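Local coordinates for repeat Five Residue (Rfr) protein or pentapeptide repeat protein (Cyanothece, PDB 2O6W) that is of unknown function but folds as a cyanobacterial pentapeptide repeat protein, a right-handed quadrilateral beta helix built from stacked square coils, at residues A81-V84 against E85-L88; R13-V16 against G17-L20. All coordinates share one frame; numbering follows the deposited sequence.

Contact 1: residues A81-V84 against E85-L88; sequences AILV and ETNL
With chi1 at -61°, Thr86 carries OG1 beside its own backbone N and CG2 anti to that N, and this rotation brings the hydroxyl back over the peptide of Leu83. The backbone at the turn sets Leu83 CB against it, Leu83 CB and Thr86 OG1 being 3.5 Å apart, while a first torsion of -51° puts Leu83 CG anti to the carbonyl carbon and carries the isobutyl end away from the turn. The hydroxyl itself is hydrogen-bonded to the carbonyl oxygen of Leu63, on the neighbouring coil, which satisfies a buried polar group. The turn itself is closed by a weak hydrogen bond from Thr86 N to Leu83 O, 3.4 Å long. Farther inward the leucines meet at their methyls, Leu83 CD1 lying 4.4 Å from Leu88 CD1. On the outer side Val84 CG1 is 3.7 Å from Glu85 OE2, a methyl set against the carboxylate of an exposed side chain, the two side chains slanting across each other. Glu85 has positive phi (60°), as the third position of a type II turn requires. A type II beta turn from Leu83 to Thr86, with leucines directed into the coil, is one of the corner types from which the right-handed quadrilateral beta helix is built.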
loop_
_atom_site.group_PDB
_atom_site.type_symbol
_atom_site.label_atom_id
_atom_site.label_comp_id
_atom_site.label_asym_id
_atom_site.label_seq_id
_atom_site.Cartn_x
_atom_site.Cartn_y
_atom_site.Cartn_z
ATOM N N ALA A 81 1.904 9.900 0.098
ATOM C CA ALA A 81 1.481 9.334 1.369
ATOM C C ALA A 81 2.680 9.161 2.298
ATOM O O ALA A 81 3.816 9.009 1.847
ATOM C CB ALA A 81 0.812 7.998 1.133
ATOM N N ILE A 82 2.426 9.190 3.598
ATOM C CA ILE A 82 3.483 9.018 4.589
ATOM C C ILE A 82 3.358 7.600 5.137
ATOM O O ILE A 82 2.345 7.247 5.745
ATOM C CB ILE A 82 3.332 10.051 5.740
ATOM C CG1 ILE A 82 3.377 11.469 5.155
ATOM C CG2 ILE A 82 4.427 9.853 6.784
ATOM C CD1 ILE A 82 3.037 12.556 6.135
ATOM N N LEU A 83 4.391 6.791 4.915
ATOM C CA LEU A 83 4.396 5.404 5.356
ATOM C C LEU A 83 5.689 5.059 6.091
ATOM O O LEU A 83 6.318 4.038 5.816
ATOM C CB LEU A 83 4.227 4.485 4.139
ATOM C CG LEU A 83 3.048 4.826 3.225
ATOM C CD1 LEU A 83 3.124 4.046 1.936
ATOM C CD2 LEU A 83 1.753 4.530 3.949
ATOM N N VAL A 84 6.078 5.911 7.031
ATOM C CA VAL A 84 7.301 5.703 7.795
ATOM C C VAL A 84 7.204 4.519 8.753
ATOM O O VAL A 84 6.343 4.491 9.628
ATOM C CB VAL A 84 7.660 6.981 8.596
ATOM C CG1 VAL A 84 8.830 6.714 9.532
ATOM C CG2 VAL A 84 8.002 8.107 7.631
ATOM N N GLU A 85 8.095 3.548 8.582
ATOM C CA GLU A 85 8.123 2.362 9.429
ATOM C C GLU A 85 6.821 1.571 9.378
ATOM O O GLU A 85 6.459 0.898 10.341
ATOM C CB GLU A 85 8.421 2.753 10.877
ATOM C CG GLU A 85 9.858 3.174 11.120
ATOM C CD GLU A 85 10.038 3.913 12.440
ATOM O OE1 GLU A 85 9.682 3.354 13.502
ATOM O OE2 GLU A 85 10.536 5.062 12.411
ATOM N N THR A 86 6.123 1.651 8.254
ATOM C CA THR A 86 4.864 0.940 8.086
ATOM C C THR A 86 5.135 -0.524 7.760
ATOM O O THR A 86 6.108 -0.839 7.070
ATOM C CB THR A 86 4.039 1.557 6.930
ATOM O OG1 THR A 86 3.730 2.922 7.238
ATOM C CG2 THR A 86 2.748 0.779 6.703
ATOM N N ASN A 87 4.291 -1.423 8.255
ATOM C CA ASN A 87 4.477 -2.837 7.948
ATOM C C ASN A 87 3.696 -3.201 6.686
ATOM O O ASN A 87 2.488 -3.434 6.745
ATOM C CB ASN A 87 4.015 -3.731 9.105
ATOM C CG ASN A 87 4.264 -5.216 8.831
ATOM O OD1 ASN A 87 4.952 -5.576 7.874
ATOM N ND2 ASN A 87 3.716 -6.077 9.675
ATOM N N LEU A 88 4.386 -3.246 5.550
ATOM C CA LEU A 88 3.750 -3.596 4.282
ATOM C C LEU A 88 4.219 -4.957 3.787
ATOM O O LEU A 88 4.141 -5.239 2.593
ATOM C CB LEU A 88 4.066 -2.548 3.208
ATOM C CG LEU A 88 3.582 -1.132 3.512
ATOM C CD1 LEU A 88 4.248 -0.140 2.586
ATOM C CD2 LEU A 88 2.065 -1.078 3.394
#

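Contact 2: residues R13-V16 against G17-L20; sequences RECV and GCNL
Gly17, the first residue past the junction with Val16, takes the third position of a type II beta turn from Cys15 to Cys18, where its positive phi suits a residue without a side chain. Val16, just before it, turns CG1 alongside the peptide that joins the two segments. Glu14 holds the Val16 side of the turn, its OE2 accepting the backbone N-H of Val16 at 3.0 Å, nearly in line with the carboxylate C-O bond. Next comes Cys18, tied to Cys15 twice. Its backbone N donates to Cys15 O over 3.1 Å, the bond that closes the turn. Its SG, turned beside its own backbone N by a chi1 of -67°, forms a disulfide with Cys15 SG, 2.0 Å long. The disulfide torsion of -91° is close to the relaxed value for a left-handed bridge, whereas Cys15 holds its SG at a chi1 of -143°, away from the usual staggered positions. Leu20 then turns back inward, and its CD1 lies 4.5 Å from Cys15 SG, a loose apolar contact at the bridge. The turn sits between helix 2-10 and the next coil of the chain: Asn5 of the helix touches both cysteines, Arg8 makes a salt bridge with Glu14 OE1, and Met2 meets Leu20, while backbone hydrogen bonds join Cys15 to Asp57, Gly17 to Thr59 and Cys18 to Asn62.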
loop_
_atom_site.group_PDB
_atom_site.type_symbol
_atom_site.label_atom_id
_atom_site.label_comp_id
_atom_site.label_asym_id
_atom_site.label_seq_id
_atom_site.Cartn_x
_atom_site.Cartn_y
_atom_site.Cartn_z
ATOM N N ARG A 13 -14.457 4.208 -0.321
ATOM C CA ARG A 13 -13.217 3.725 -0.933
ATOM C C ARG A 13 -12.162 4.820 -0.975
ATOM O O ARG A 13 -11.457 4.961 -1.971
ATOM C CB ARG A 13 -13.470 3.259 -2.364
ATOM C CG ARG A 13 -14.606 2.286 -2.516
ATOM C CD ARG A 13 -14.106 0.886 -2.459
ATOM N NE ARG A 13 -13.185 0.612 -3.555
ATOM C CZ ARG A 13 -12.479 -0.508 -3.652
ATOM N NH1 ARG A 13 -11.657 -0.695 -4.672
ATOM N NH2 ARG A 13 -12.592 -1.439 -2.715
ATOM N N GLU A 14 -12.063 5.606 0.091
ATOM C CA GLU A 14 -11.073 6.677 0.144
ATOM C C GLU A 14 -10.834 7.149 1.570
ATOM O O GLU A 14 -11.575 6.804 2.489
ATOM C CB GLU A 14 -11.520 7.867 -0.713
ATOM C CG GLU A 14 -12.725 8.632 -0.154
ATOM C CD GLU A 14 -12.352 9.663 0.911
ATOM O OE1 GLU A 14 -13.209 9.972 1.771
ATOM O OE2 GLU A 14 -11.211 10.174 0.879
ATOM N N CYS A 15 -9.779 7.935 1.736
ATOM C CA CYS A 15 -9.419 8.510 3.021
ATOM C C CYS A 15 -8.241 9.451 2.801
ATOM O O CYS A 15 -7.224 9.375 3.485
ATOM C CB CYS A 15 -9.047 7.421 4.028
ATOM S SG CYS A 15 -9.619 7.822 5.713
ATOM N N VAL A 16 -8.400 10.337 1.823
ATOM C CA VAL A 16 -7.379 11.311 1.471
ATOM C C VAL A 16 -7.006 12.173 2.674
ATOM O O VAL A 16 -7.880 12.698 3.366
ATOM C CB VAL A 16 -7.876 12.228 0.313
ATOM C CG1 VAL A 16 -6.825 13.282 -0.030
ATOM C CG2 VAL A 16 -8.189 11.381 -0.916
ATOM N N GLY A 17 -5.704 12.298 2.924
ATOM C CA GLY A 17 -5.215 13.105 4.028
ATOM C C GLY A 17 -5.546 12.627 5.432
ATOM O O GLY A 17 -5.210 13.303 6.398
ATOM N N CYS A 18 -6.197 11.474 5.556
ATOM C CA CYS A 18 -6.558 10.947 6.869
ATOM C C CYS A 18 -5.317 10.657 7.714
ATOM O O CYS A 18 -4.229 10.424 7.188
ATOM C CB CYS A 18 -7.370 9.644 6.729
ATOM S SG CYS A 18 -9.038 9.766 5.982
ATOM N N ASN A 19 -5.490 10.688 9.028
ATOM C CA ASN A 19 -4.413 10.373 9.946
ATOM C C ASN A 19 -4.705 8.980 10.473
ATOM O O ASN A 19 -5.586 8.792 11.311
ATOM C CB ASN A 19 -4.354 11.395 11.080
ATOM C CG ASN A 19 -3.744 12.715 10.630
ATOM O OD1 ASN A 19 -2.596 12.752 10.168
ATOM N ND2 ASN A 19 -4.508 13.803 10.748
ATOM N N LEU A 20 -3.966 8.004 9.956
ATOM C CA LEU A 20 -4.145 6.611 10.331
ATOM C C LEU A 20 -2.873 6.027 10.918
ATOM O O LEU A 20 -2.594 4.840 10.751
ATOM C CB LEU A 20 -4.553 5.808 9.094
ATOM C CG LEU A 20 -5.781 6.337 8.350
ATOM C CD1 LEU A 20 -5.874 5.705 6.969
ATOM C CD2 LEU A 20 -7.027 6.048 9.172
#

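Overall arrangement
From the N terminus the chain runs through helix 2-10 and enters contact 2 almost at once, where 13-16 and 17-20 close a tight turn against helix 2-10. Contact 1 comes some sixty residues later and closes the same kind of turn, so the two lie in series, neither nested nor crossed. Their centres are about 14 Å apart and their nearest atoms about 7 Å, without touching. The coil at 57-65 lies between them, bonded to contact 2 by its first part and to contact 1 through Leu63 and Asn65. One turn thus joins the helical end to the coils, and the other joins successive coils farther along.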